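Long-range contacts in probable FAD-dependent oxidoreductase PA4991 (Pseudomonas aeruginosa PAO1, PDB 5EZ7), which binds one FAD per subunit and probably works as an FAD-dependent oxidoreductase of the DAO family, with a physiological substrate still unknown: residues P3-G14 with R195-A206; R27-L35 with I366-L374. All coordinates share one frame; numbering follows the deposited sequence.

Contact 1: residues P3-G14 with R195-A206; sequences PQALSTDILIVG and REIRAQRVVLSA. With FAD (flavin-adenine dinucleotide), chain B.
V13 and L204 sit side by side at the C-terminal ends of two neighbouring parallel strands, 10-13 and 201-204, in the Rossmann-type FAD-binding sheet. The strand axes lie 4.8 Å apart at 19°. Just before them, strands 6-7 and 195-198 form a second parallel pair at the edge of another sheet.

Backbone bonds run through both pairs. L6 N gives to E196 O, and L6 O takes R198 N. Further on, V203 N bonds to L11 O, and V13 N bonds to V203 O at 2.8 Å. Between the pairs, D9 O accepts from both Q200 N and R201 N, which bridges the point where both strands are interrupted.

Apolar packing uses both faces of the strands. L11 turns its CG anti to the backbone N (chi1 174°), which lays its methyl ends against I197. The two side chains cross at about a right angle, with L11 CD2 3.8 Å from I197 CG2. L11 CB meets the methyl of A199. On the other face, I10 CG2 touches V203 CG2 at 3.7 Å, while the I12 and V203 side chains run side by side, I12 CD1 against V203 CB.

Polar side chains add to this. At the outer end R195 bends at chi3 (-61°), which brings NH1 to a lone pair of Q4 O at 3.1 Å. P3 CB covers one face of the same guanidinium. At the break between the strand pairs, Q200 NE2 reaches D9 OD1 at 3.1 Å from above the carboxylate plane; Q200 NE2 also bonds to R367 O, and D9 OD1 to H371.

At the inner end both segments meet the cofactor. A206 O approaches FAD C8A. G14 is the first glycine of a probable GxGxxG motif of Rossmann type, and its positive phi suits a residue without a side chain. G14 CA comes 3.3 Å from the ribose O4B of FAD, and V13 CG1 packs against C2A of the adenine at 3.6 Å.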
loop_
_atom_site.group_PDB
_atom_site.type_symbol
_atom_site.label_atom_id
_atom_site.label_comp_id
_atom_site.label_asym_id
_atom_site.label_seq_id
_atom_site.Cartn_x
_atom_site.Cartn_y
_atom_site.Cartn_z
ATOM N N PRO A 3 -13.105 30.056 -4.536
ATOM C CA PRO A 3 -13.192 28.915 -5.474
ATOM C C PRO A 3 -14.598 28.314 -5.517
ATOM O O PRO A 3 -15.349 28.429 -4.562
ATOM C CB PRO A 3 -12.175 27.906 -4.927
ATOM C CG PRO A 3 -11.459 28.581 -3.816
ATOM C CD PRO A 3 -12.319 29.708 -3.336
ATOM N N GLN A 4 -14.923 27.674 -6.633
ATOM C CA GLN A 4 -16.268 27.124 -6.896
ATOM C C GLN A 4 -16.610 26.026 -5.885
ATOM O O GLN A 4 -15.849 25.042 -5.735
ATOM C CB GLN A 4 -16.310 26.561 -8.318
ATOM C CG GLN A 4 -17.678 26.146 -8.845
ATOM C CD GLN A 4 -17.586 25.583 -10.273
ATOM O OE1 GLN A 4 -16.870 26.111 -11.132
ATOM N NE2 GLN A 4 -18.288 24.489 -10.519
ATOM N N ALA A 5 -17.717 26.188 -5.173
ATOM C CA ALA A 5 -18.077 25.198 -4.158
ATOM C C ALA A 5 -18.410 23.845 -4.791
ATOM O O ALA A 5 -18.897 23.793 -5.913
ATOM C CB ALA A 5 -19.244 25.688 -3.329
ATOM N N LEU A 6 -18.134 22.759 -4.079
ATOM C CA LEU A 6 -18.400 21.429 -4.598
ATOM C C LEU A 6 -19.348 20.662 -3.705
ATOM O O LEU A 6 -19.480 20.950 -2.529
ATOM C CB LEU A 6 -17.121 20.612 -4.735
ATOM C CG LEU A 6 -15.929 21.172 -5.531
ATOM C CD1 LEU A 6 -14.861 20.090 -5.687
ATOM C CD2 LEU A 6 -16.325 21.705 -6.899
ATOM N N SER A 7 -19.946 19.636 -4.292
ATOM C CA SER A 7 -20.935 18.793 -3.652
ATOM C C SER A 7 -20.713 17.370 -4.196
ATOM O O SER A 7 -20.626 17.206 -5.410
ATOM C CB SER A 7 -22.308 19.370 -4.025
ATOM O OG SER A 7 -23.367 18.500 -3.780
ATOM N N THR A 8 -20.529 16.380 -3.321
ATOM C CA THR A 8 -20.501 14.961 -3.705
ATOM C C THR A 8 -21.154 14.106 -2.632
ATOM O O THR A 8 -21.710 14.628 -1.661
ATOM C CB THR A 8 -19.052 14.372 -3.931
ATOM O OG1 THR A 8 -18.171 14.757 -2.850
ATOM C CG2 THR A 8 -18.535 14.738 -5.311
ATOM N N ASP A 9 -21.054 12.784 -2.818
ATOM C CA ASP A 9 -21.501 11.827 -1.849
ATOM C C ASP A 9 -20.438 11.529 -0.821
ATOM O O ASP A 9 -20.723 11.668 0.349
ATOM C CB ASP A 9 -21.985 10.549 -2.541
ATOM C CG ASP A 9 -23.160 10.817 -3.524
ATOM O OD1 ASP A 9 -24.097 11.604 -3.188
ATOM O OD2 ASP A 9 -23.104 10.248 -4.635
ATOM N N ILE A 10 -19.267 11.039 -1.253
ATOM C CA ILE A 10 -18.169 10.684 -0.323
ATOM C C ILE A 10 -16.923 11.464 -0.692
ATOM O O ILE A 10 -16.527 11.511 -1.860
ATOM C CB ILE A 10 -17.936 9.149 -0.196
ATOM C CG1 ILE A 10 -19.159 8.495 0.474
ATOM C CG2 ILE A 10 -16.795 8.829 0.758
ATOM C CD1 ILE A 10 -20.083 7.961 -0.540
ATOM N N LEU A 11 -16.371 12.135 0.307
ATOM C CA LEU A 11 -15.143 12.902 0.205
ATOM C C LEU A 11 -14.019 12.104 0.897
ATOM O O LEU A 11 -14.138 11.833 2.076
ATOM C CB LEU A 11 -15.395 14.221 0.904
ATOM C CG LEU A 11 -14.295 15.238 1.120
ATOM C CD1 LEU A 11 -13.507 15.577 -0.135
ATOM C CD2 LEU A 11 -14.965 16.485 1.752
ATOM N N ILE A 12 -12.995 11.658 0.170
ATOM C CA ILE A 12 -11.911 10.823 0.696
ATOM C C ILE A 12 -10.663 11.728 0.860
ATOM O O ILE A 12 -10.382 12.539 -0.026
ATOM C CB ILE A 12 -11.519 9.690 -0.294
ATOM C CG1 ILE A 12 -12.698 8.964 -0.915
ATOM C CG2 ILE A 12 -10.593 8.636 0.330
ATOM C CD1 ILE A 12 -13.622 8.384 0.053
ATOM N N VAL A 13 -9.938 11.614 1.980
ATOM C CA VAL A 13 -8.698 12.379 2.194
ATOM C C VAL A 13 -7.562 11.367 2.244
ATOM O O VAL A 13 -7.510 10.492 3.124
ATOM C CB VAL A 13 -8.721 13.238 3.480
ATOM C CG1 VAL A 13 -7.414 14.020 3.665
ATOM C CG2 VAL A 13 -9.892 14.208 3.451
ATOM N N GLY A 14 -6.687 11.451 1.257
ATOM C CA GLY A 14 -5.554 10.582 1.154
ATOM C C GLY A 14 -5.637 9.633 -0.012
ATOM O O GLY A 14 -6.495 8.788 -0.022
ATOM N N ARG A 195 -11.838 26.126 -0.394
ATOM C CA ARG A 195 -12.942 25.618 -1.213
ATOM C C ARG A 195 -13.880 24.729 -0.400
ATOM O O ARG A 195 -13.465 23.737 0.171
ATOM C CB ARG A 195 -12.410 24.794 -2.384
ATOM C CG ARG A 195 -13.519 24.424 -3.340
ATOM C CD ARG A 195 -13.104 23.329 -4.280
ATOM N NE ARG A 195 -11.963 23.704 -5.107
ATOM C CZ ARG A 195 -11.997 24.182 -6.352
ATOM N NH1 ARG A 195 -13.135 24.433 -7.009
ATOM N NH2 ARG A 195 -10.853 24.449 -6.954
ATOM N N GLU A 196 -15.156 25.052 -0.419
ATOM C CA GLU A 196 -16.108 24.345 0.417
ATOM C C GLU A 196 -16.617 23.159 -0.388
ATOM O O GLU A 196 -16.914 23.292 -1.563
ATOM C CB GLU A 196 -17.153 25.300 1.014
ATOM C CG GLU A 196 -18.487 25.433 0.324
ATOM C CD GLU A 196 -19.271 26.656 0.841
ATOM O OE1 GLU A 196 -19.603 26.688 2.054
ATOM O OE2 GLU A 196 -19.513 27.608 0.038
ATOM N N ILE A 197 -16.549 21.975 0.225
ATOM C CA ILE A 197 -16.909 20.712 -0.412
ATOM C C ILE A 197 -17.857 19.949 0.498
ATOM O O ILE A 197 -17.437 19.423 1.500
ATOM C CB ILE A 197 -15.671 19.820 -0.626
ATOM C CG1 ILE A 197 -14.617 20.581 -1.463
ATOM C CG2 ILE A 197 -16.077 18.475 -1.262
ATOM C CD1 ILE A 197 -13.380 19.765 -1.800
ATOM N N ARG A 198 -19.107 19.844 0.104
ATOM C CA ARG A 198 -20.119 19.225 0.949
ATOM C C ARG A 198 -20.228 17.747 0.623
ATOM O O ARG A 198 -20.120 17.372 -0.542
ATOM C CB ARG A 198 -21.474 19.931 0.749
ATOM C CG ARG A 198 -21.450 21.373 1.240
ATOM C CD ARG A 198 -22.810 22.100 1.232
ATOM N NE ARG A 198 -23.044 22.682 2.564
ATOM C CZ ARG A 198 -22.385 23.732 3.070
ATOM N NH1 ARG A 198 -21.463 24.387 2.353
ATOM N NH2 ARG A 198 -22.646 24.141 4.308
ATOM N N ALA A 199 -20.427 16.908 1.635
ATOM C CA ALA A 199 -20.483 15.443 1.391
ATOM C C ALA A 199 -21.206 14.703 2.474
ATOM O O ALA A 199 -21.205 15.165 3.581
ATOM C CB ALA A 199 -19.088 14.865 1.270
ATOM N N GLN A 200 -21.848 13.580 2.109
ATOM C CA GLN A 200 -22.742 12.840 3.022
ATOM C C GLN A 200 -21.862 12.199 4.040
ATOM O O GLN A 200 -22.268 12.005 5.193
ATOM C CB GLN A 200 -23.597 11.764 2.328
ATOM C CG GLN A 200 -24.427 12.218 1.147
ATOM C CD GLN A 200 -25.467 11.179 0.731
ATOM O OE1 GLN A 200 -26.357 10.827 1.514
ATOM N NE2 GLN A 200 -25.367 10.680 -0.510
ATOM N N ARG A 201 -20.655 11.830 3.603
ATOM C CA ARG A 201 -19.605 11.331 4.511
ATOM C C ARG A 201 -18.245 11.831 4.149
ATOM O O ARG A 201 -18.038 12.224 3.028
ATOM C CB ARG A 201 -19.554 9.799 4.482
ATOM C CG ARG A 201 -20.789 9.144 5.062
ATOM C CD ARG A 201 -20.902 9.371 6.559
ATOM N NE ARG A 201 -21.977 8.590 7.163
ATOM C CZ ARG A 201 -23.241 8.962 7.341
ATOM N NH1 ARG A 201 -23.714 10.141 6.937
ATOM N NH2 ARG A 201 -24.059 8.121 7.961
ATOM N N VAL A 202 -17.323 11.741 5.108
ATOM C CA VAL A 202 -15.901 12.083 4.931
ATOM C C VAL A 202 -15.098 10.885 5.450
ATOM O O VAL A 202 -15.295 10.432 6.604
ATOM C CB VAL A 202 -15.480 13.369 5.697
ATOM C CG1 VAL A 202 -13.982 13.669 5.507
ATOM C CG2 VAL A 202 -16.284 14.567 5.238
ATOM N N VAL A 203 -14.229 10.357 4.588
ATOM C CA VAL A 203 -13.353 9.266 4.930
ATOM C C VAL A 203 -11.886 9.704 4.969
ATOM O O VAL A 203 -11.346 10.240 3.972
ATOM C CB VAL A 203 -13.462 8.127 3.922
ATOM C CG1 VAL A 203 -12.627 6.922 4.398
ATOM C CG2 VAL A 203 -14.918 7.728 3.722
ATOM N N LEU A 204 -11.231 9.410 6.092
ATOM C CA LEU A 204 -9.779 9.663 6.267
ATOM C C LEU A 204 -8.974 8.391 6.044
ATOM O O LEU A 204 -8.936 7.494 6.911
ATOM C CB LEU A 204 -9.486 10.209 7.650
ATOM C CG LEU A 204 -10.300 11.391 8.103
ATOM C CD1 LEU A 204 -9.791 11.844 9.457
ATOM C CD2 LEU A 204 -10.202 12.512 7.101
ATOM N N SER A 205 -8.365 8.311 4.851
ATOM C CA SER A 205 -7.441 7.234 4.466
ATOM C C SER A 205 -6.053 7.851 4.190
ATOM O O SER A 205 -5.425 7.599 3.165
ATOM C CB SER A 205 -7.975 6.498 3.234
ATOM O OG SER A 205 -8.199 7.420 2.193
ATOM N N ALA A 206 -5.586 8.656 5.137
ATOM C CA ALA A 206 -4.414 9.491 4.938
ATOM C C ALA A 206 -3.142 8.911 5.564
ATOM O O ALA A 206 -2.146 9.586 5.637
ATOM C CB ALA A 206 -4.665 10.901 5.441
HETATM P PA FAD B . -0.414 5.645 2.429
HETATM O O1A FAD B . 0.082 4.863 1.256
HETATM O O2A FAD B . 0.546 6.176 3.456
HETATM O O5B FAD B . -1.283 6.834 1.840
HETATM C C5B FAD B . -1.721 7.920 2.632
HETATM C C4B FAD B . -1.868 9.091 1.684
HETATM O O4B FAD B . -2.498 10.183 2.374
HETATM C C3B FAD B . -0.509 9.565 1.159
HETATM O O3B FAD B . -0.483 9.563 -0.270
HETATM C C2B FAD B . -0.380 10.961 1.740
HETATM O O2B FAD B . 0.326 11.888 0.919
HETATM C C1B FAD B . -1.838 11.365 1.969
HETATM N N9A FAD B . -2.004 12.371 3.025
HETATM C C8A FAD B . -1.393 12.383 4.222
HETATM N N7A FAD B . -1.783 13.461 4.925
HETATM C C5A FAD B . -2.661 14.144 4.181
HETATM C C6A FAD B . -3.434 15.382 4.350
HETATM N N6A FAD B . -3.323 16.064 5.499
HETATM N N1A FAD B . -4.244 15.774 3.353
HETATM C C2A FAD B . -4.342 15.067 2.212
HETATM N N3A FAD B . -3.657 13.926 1.985
HETATM C C4A FAD B . -2.812 13.431 2.923
HETATM N N1 FAD B . 1.609 -4.494 2.646
HETATM C C2 FAD B . 1.404 -5.618 1.927
HETATM O O2 FAD B . 0.245 -6.091 1.858
HETATM N N3 FAD B . 2.400 -6.248 1.279
HETATM C C4 FAD B . 3.656 -5.812 1.307
HETATM O O4 FAD B . 4.561 -6.406 0.689
HETATM C C4X FAD B . 3.958 -4.594 2.068
HETATM N N5 FAD B . 5.211 -4.106 2.135
HETATM C C5X FAD B . 5.473 -2.982 2.826
HETATM C C6 FAD B . 6.777 -2.503 2.855
HETATM C C7 FAD B . 7.089 -1.351 3.548
HETATM C C7M FAD B . 8.500 -0.844 3.551
HETATM C C8 FAD B . 6.013 -0.604 4.248
HETATM C C8M FAD B . 6.287 0.672 5.014
HETATM C C9 FAD B . 4.718 -1.090 4.225
HETATM C C9A FAD B . 4.391 -2.258 3.540
HETATM N N10 FAD B . 3.067 -2.778 3.490
HETATM C C10 FAD B . 2.821 -3.939 2.748
HETATM C "C1'" FAD B . 1.954 -2.109 4.142
HETATM C "C2'" FAD B . 1.370 -1.106 3.163
HETATM O "O2'" FAD B . 2.398 -0.366 2.489
HETATM C "C3'" FAD B . 0.402 -0.162 3.864
HETATM O "O3'" FAD B . -0.450 -0.936 4.732
HETATM C "C4'" FAD B . -0.455 0.592 2.850
HETATM O "O4'" FAD B . 0.297 0.968 1.696
HETATM C "C5'" FAD B . -1.047 1.851 3.453
HETATM O "O5'" FAD B . -1.964 2.431 2.516
HETATM P P FAD B . -2.641 3.835 2.867
HETATM O O1P FAD B . -3.301 4.367 1.622
HETATM O O2P FAD B . -3.438 3.615 4.102
HETATM O O3P FAD B . -1.392 4.732 3.323
#

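Contact 2: residues R27-L35 with I366-L374; sequences RRAGYATVL and IRPSEHAAL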
loop_
_atom_site.group_PDB
_atom_site.type_symbol
_atom_site.label_atom_id
_atom_site.label_comp_id
_atom_site.label_asym_id
_atom_site.label_seq_id
_atom_site.Cartn_x
_atom_site.Cartn_y
_atom_site.Cartn_z
ATOM N N ARG A 27 -17.142 4.812 -6.914
ATOM C CA ARG A 27 -17.490 5.247 -8.256
ATOM C C ARG A 27 -18.117 4.149 -9.080
ATOM O O ARG A 27 -19.058 4.374 -9.820
ATOM C CB ARG A 27 -16.253 5.664 -8.977
ATOM C CG ARG A 27 -15.711 6.964 -8.474
ATOM C CD ARG A 27 -14.476 7.331 -9.300
ATOM N NE ARG A 27 -14.823 7.968 -10.557
ATOM C CZ ARG A 27 -15.355 9.187 -10.630
ATOM N NH1 ARG A 27 -15.624 9.904 -9.531
ATOM N NH2 ARG A 27 -15.601 9.703 -11.802
ATOM N N ARG A 28 -17.582 2.948 -8.940
ATOM C CA ARG A 28 -18.135 1.802 -9.639
ATOM C C ARG A 28 -19.546 1.503 -9.156
ATOM O O ARG A 28 -20.401 1.166 -9.947
ATOM C CB ARG A 28 -17.261 0.585 -9.426
ATOM C CG ARG A 28 -17.532 -0.502 -10.432
ATOM C CD ARG A 28 -16.682 -1.708 -10.097
ATOM N NE ARG A 28 -17.109 -2.883 -10.853
ATOM C CZ ARG A 28 -16.336 -3.660 -11.615
ATOM N NH1 ARG A 28 -16.889 -4.709 -12.227
ATOM N NH2 ARG A 28 -15.040 -3.419 -11.795
ATOM N N ALA A 29 -19.781 1.646 -7.853
ATOM C CA ALA A 29 -21.104 1.456 -7.291
ATOM C C ALA A 29 -22.060 2.640 -7.567
ATOM O O ALA A 29 -23.165 2.630 -7.050
ATOM C CB ALA A 29 -21.004 1.163 -5.784
ATOM N N GLY A 30 -21.646 3.649 -8.355
ATOM C CA GLY A 30 -22.507 4.806 -8.720
ATOM C C GLY A 30 -22.415 6.035 -7.812
ATOM O O GLY A 30 -23.188 6.971 -7.970
ATOM N N TYR A 31 -21.482 6.061 -6.854
ATOM C CA TYR A 31 -21.360 7.228 -5.961
ATOM C C TYR A 31 -20.520 8.275 -6.639
ATOM O O TYR A 31 -19.583 7.948 -7.368
ATOM C CB TYR A 31 -20.662 6.872 -4.660
ATOM C CG TYR A 31 -21.503 6.087 -3.740
ATOM C CD1 TYR A 31 -21.729 4.737 -3.951
ATOM C CD2 TYR A 31 -22.108 6.694 -2.653
ATOM C CE1 TYR A 31 -22.511 3.989 -3.069
ATOM C CE2 TYR A 31 -22.902 5.973 -1.771
ATOM C CZ TYR A 31 -23.109 4.626 -1.983
ATOM O OH TYR A 31 -23.908 3.934 -1.119
ATOM N N ALA A 32 -20.816 9.532 -6.366
ATOM C CA ALA A 32 -19.945 10.609 -6.783
ATOM C C ALA A 32 -18.936 10.849 -5.645
ATOM O O ALA A 32 -19.293 10.797 -4.471
ATOM C CB ALA A 32 -20.781 11.859 -7.055
ATOM N N THR A 33 -17.691 11.115 -5.989
ATOM C CA THR A 33 -16.611 11.275 -5.015
ATOM C C THR A 33 -15.666 12.414 -5.365
ATOM O O THR A 33 -15.569 12.823 -6.524
ATOM C CB THR A 33 -15.742 10.009 -4.932
ATOM O OG1 THR A 33 -15.107 9.760 -6.205
ATOM C CG2 THR A 33 -16.538 8.832 -4.536
ATOM N N VAL A 34 -14.997 12.933 -4.345
ATOM C CA VAL A 34 -13.783 13.713 -4.496
ATOM C C VAL A 34 -12.707 13.053 -3.637
ATOM O O VAL A 34 -12.991 12.672 -2.482
ATOM C CB VAL A 34 -14.009 15.162 -4.020
ATOM C CG1 VAL A 34 -12.705 15.943 -3.928
ATOM C CG2 VAL A 34 -14.960 15.886 -4.983
ATOM N N LEU A 35 -11.486 12.935 -4.176
ATOM C CA LEU A 35 -10.355 12.393 -3.425
ATOM C C LEU A 35 -9.275 13.441 -3.367
ATOM O O LEU A 35 -8.756 13.879 -4.399
ATOM C CB LEU A 35 -9.820 11.122 -4.066
ATOM C CG LEU A 35 -8.811 10.311 -3.233
ATOM C CD1 LEU A 35 -8.658 8.879 -3.764
ATOM C CD2 LEU A 35 -7.432 10.963 -3.164
ATOM N N ILE A 366 -26.907 5.171 3.168
ATOM C CA ILE A 366 -26.419 6.298 2.353
ATOM C C ILE A 366 -26.422 5.884 0.875
ATOM O O ILE A 366 -25.776 4.937 0.544
ATOM C CB ILE A 366 -25.010 6.746 2.834
ATOM C CG1 ILE A 366 -25.019 7.187 4.306
ATOM C CG2 ILE A 366 -24.420 7.826 1.952
ATOM C CD1 ILE A 366 -25.901 8.391 4.626
ATOM N N ARG A 367 -27.146 6.597 0.011
ATOM C CA ARG A 367 -27.197 6.313 -1.434
ATOM C C ARG A 367 -26.674 7.448 -2.288
ATOM O O ARG A 367 -26.613 8.579 -1.839
ATOM C CB ARG A 367 -28.622 6.040 -1.899
ATOM C CG ARG A 367 -29.362 4.972 -1.115
ATOM C CD ARG A 367 -28.847 3.549 -1.331
ATOM N NE ARG A 367 -29.131 2.738 -0.135
ATOM C CZ ARG A 367 -28.559 1.563 0.189
ATOM N NH1 ARG A 367 -28.908 0.949 1.322
ATOM N NH2 ARG A 367 -27.664 0.971 -0.601
ATOM N N PRO A 368 -26.317 7.159 -3.554
ATOM C CA PRO A 368 -25.880 8.259 -4.414
ATOM C C PRO A 368 -26.977 9.278 -4.579
ATOM O O PRO A 368 -28.101 8.889 -4.792
ATOM C CB PRO A 368 -25.587 7.562 -5.757
ATOM C CG PRO A 368 -25.188 6.177 -5.372
ATOM C CD PRO A 368 -26.089 5.851 -4.207
ATOM N N SER A 369 -26.650 10.550 -4.434
ATOM C CA SER A 369 -27.591 11.629 -4.654
ATOM C C SER A 369 -27.324 12.264 -6.034
ATOM O O SER A 369 -26.685 11.657 -6.857
ATOM C CB SER A 369 -27.453 12.664 -3.551
ATOM O OG SER A 369 -28.350 13.716 -3.825
ATOM N N GLU A 370 -27.847 13.462 -6.284
ATOM C CA GLU A 370 -27.596 14.168 -7.536
ATOM C C GLU A 370 -26.721 15.400 -7.258
ATOM O O GLU A 370 -26.973 16.151 -6.321
ATOM C CB GLU A 370 -28.929 14.524 -8.227
ATOM C CG GLU A 370 -28.885 14.470 -9.766
ATOM C CD GLU A 370 -28.609 13.059 -10.351
ATOM O OE1 GLU A 370 -27.488 12.809 -10.903
ATOM O OE2 GLU A 370 -29.516 12.189 -10.260
ATOM N N HIS A 371 -25.657 15.554 -8.043
ATOM C CA HIS A 371 -24.698 16.647 -7.904
ATOM C C HIS A 371 -24.278 17.160 -9.263
ATOM O O HIS A 371 -24.168 16.395 -10.234
ATOM C CB HIS A 371 -23.416 16.187 -7.227
ATOM C CG HIS A 371 -23.646 15.505 -5.932
ATOM N ND1 HIS A 371 -23.925 16.194 -4.769
ATOM C CD2 HIS A 371 -23.696 14.193 -5.623
ATOM C CE1 HIS A 371 -24.143 15.337 -3.799
ATOM N NE2 HIS A 371 -23.994 14.116 -4.287
ATOM N N ALA A 372 -24.007 18.467 -9.302
ATOM C CA ALA A 372 -23.422 19.141 -10.469
ATOM C C ALA A 372 -22.167 18.427 -10.805
ATOM O O ALA A 372 -21.487 17.940 -9.908
ATOM C CB ALA A 372 -23.078 20.588 -10.126
ATOM N N ALA A 373 -21.844 18.381 -12.088
ATOM C CA ALA A 373 -20.549 17.855 -12.537
ATOM C C ALA A 373 -19.387 18.623 -11.886
ATOM O O ALA A 373 -19.488 19.816 -11.588
ATOM C CB ALA A 373 -20.453 17.926 -14.053
ATOM N N LEU A 374 -18.295 17.926 -11.630
ATOM C CA LEU A 374 -17.119 18.594 -11.070
ATOM C C LEU A 374 -16.512 19.495 -12.144
ATOM O O LEU A 374 -16.515 19.110 -13.311
ATOM C CB LEU A 374 -16.091 17.561 -10.605
ATOM C CG LEU A 374 -16.607 16.693 -9.433
ATOM C CD1 LEU A 374 -15.773 15.442 -9.207
ATOM C CD2 LEU A 374 -16.728 17.505 -8.146
#
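A Schellman motif ends helix 17-28 at G30, and P368 of the loop after helix 350-364 packs directly against it. P368 CB lies 3.3 Å from G30 O. The proline ring then covers one face of Y31 in a CH-pi contact. P368 CG stands 3.9 Å from the centroid of the Y31 ring, only 6° off the normal, and P368 CD leans toward Y31 CZ. The Y31 hydroxyl donates to I366 O at 2.7 Å, an acceptor near the plane of the ring. Face and hydroxyl together fix how the ring is turned.

The segment 27-35 is the link from the first helix to the second strand of a beta-alpha-beta unit, as in Rossmann-type domains. The loop 366-374 runs across this link. Beyond P368 the contacts are sparser. A32 CB meets H371 CD2 at 4.0 Å, obliquely to the imidazole ring. Both imidazole nitrogens are bonded elsewhere, to S7 and D9. Further along, the two methyls of L374 divide between neighbours: L374 CD1 lies 3.8 Å from T33 O, and L374 CD2 lies 4.0 Å from V34 CG2.

How the contacts relate
The two contacts have centres 11 Å apart, on the same side of the chain's centre. Their segments alternate along the chain: 3-14, 27-35, 195-206, 366-374. Strand 10-13 leads into helix 17-28 and then strand 33-37, so the first segment of each contact belongs to one beta-alpha-beta unit. Strand 10-13 lies between strands 33-37 and 201-204 in the sheet. H371 of contact 2 reaches into contact 1, with probable hydrogen bonds between ND1 and S7 OG (2.6 Å) and between NE2 and D9 OD1 (2.7 Å). Contact 1 extends to the FAD; contact 2 is a surface contact that joins the late loop to the same N-terminal unit.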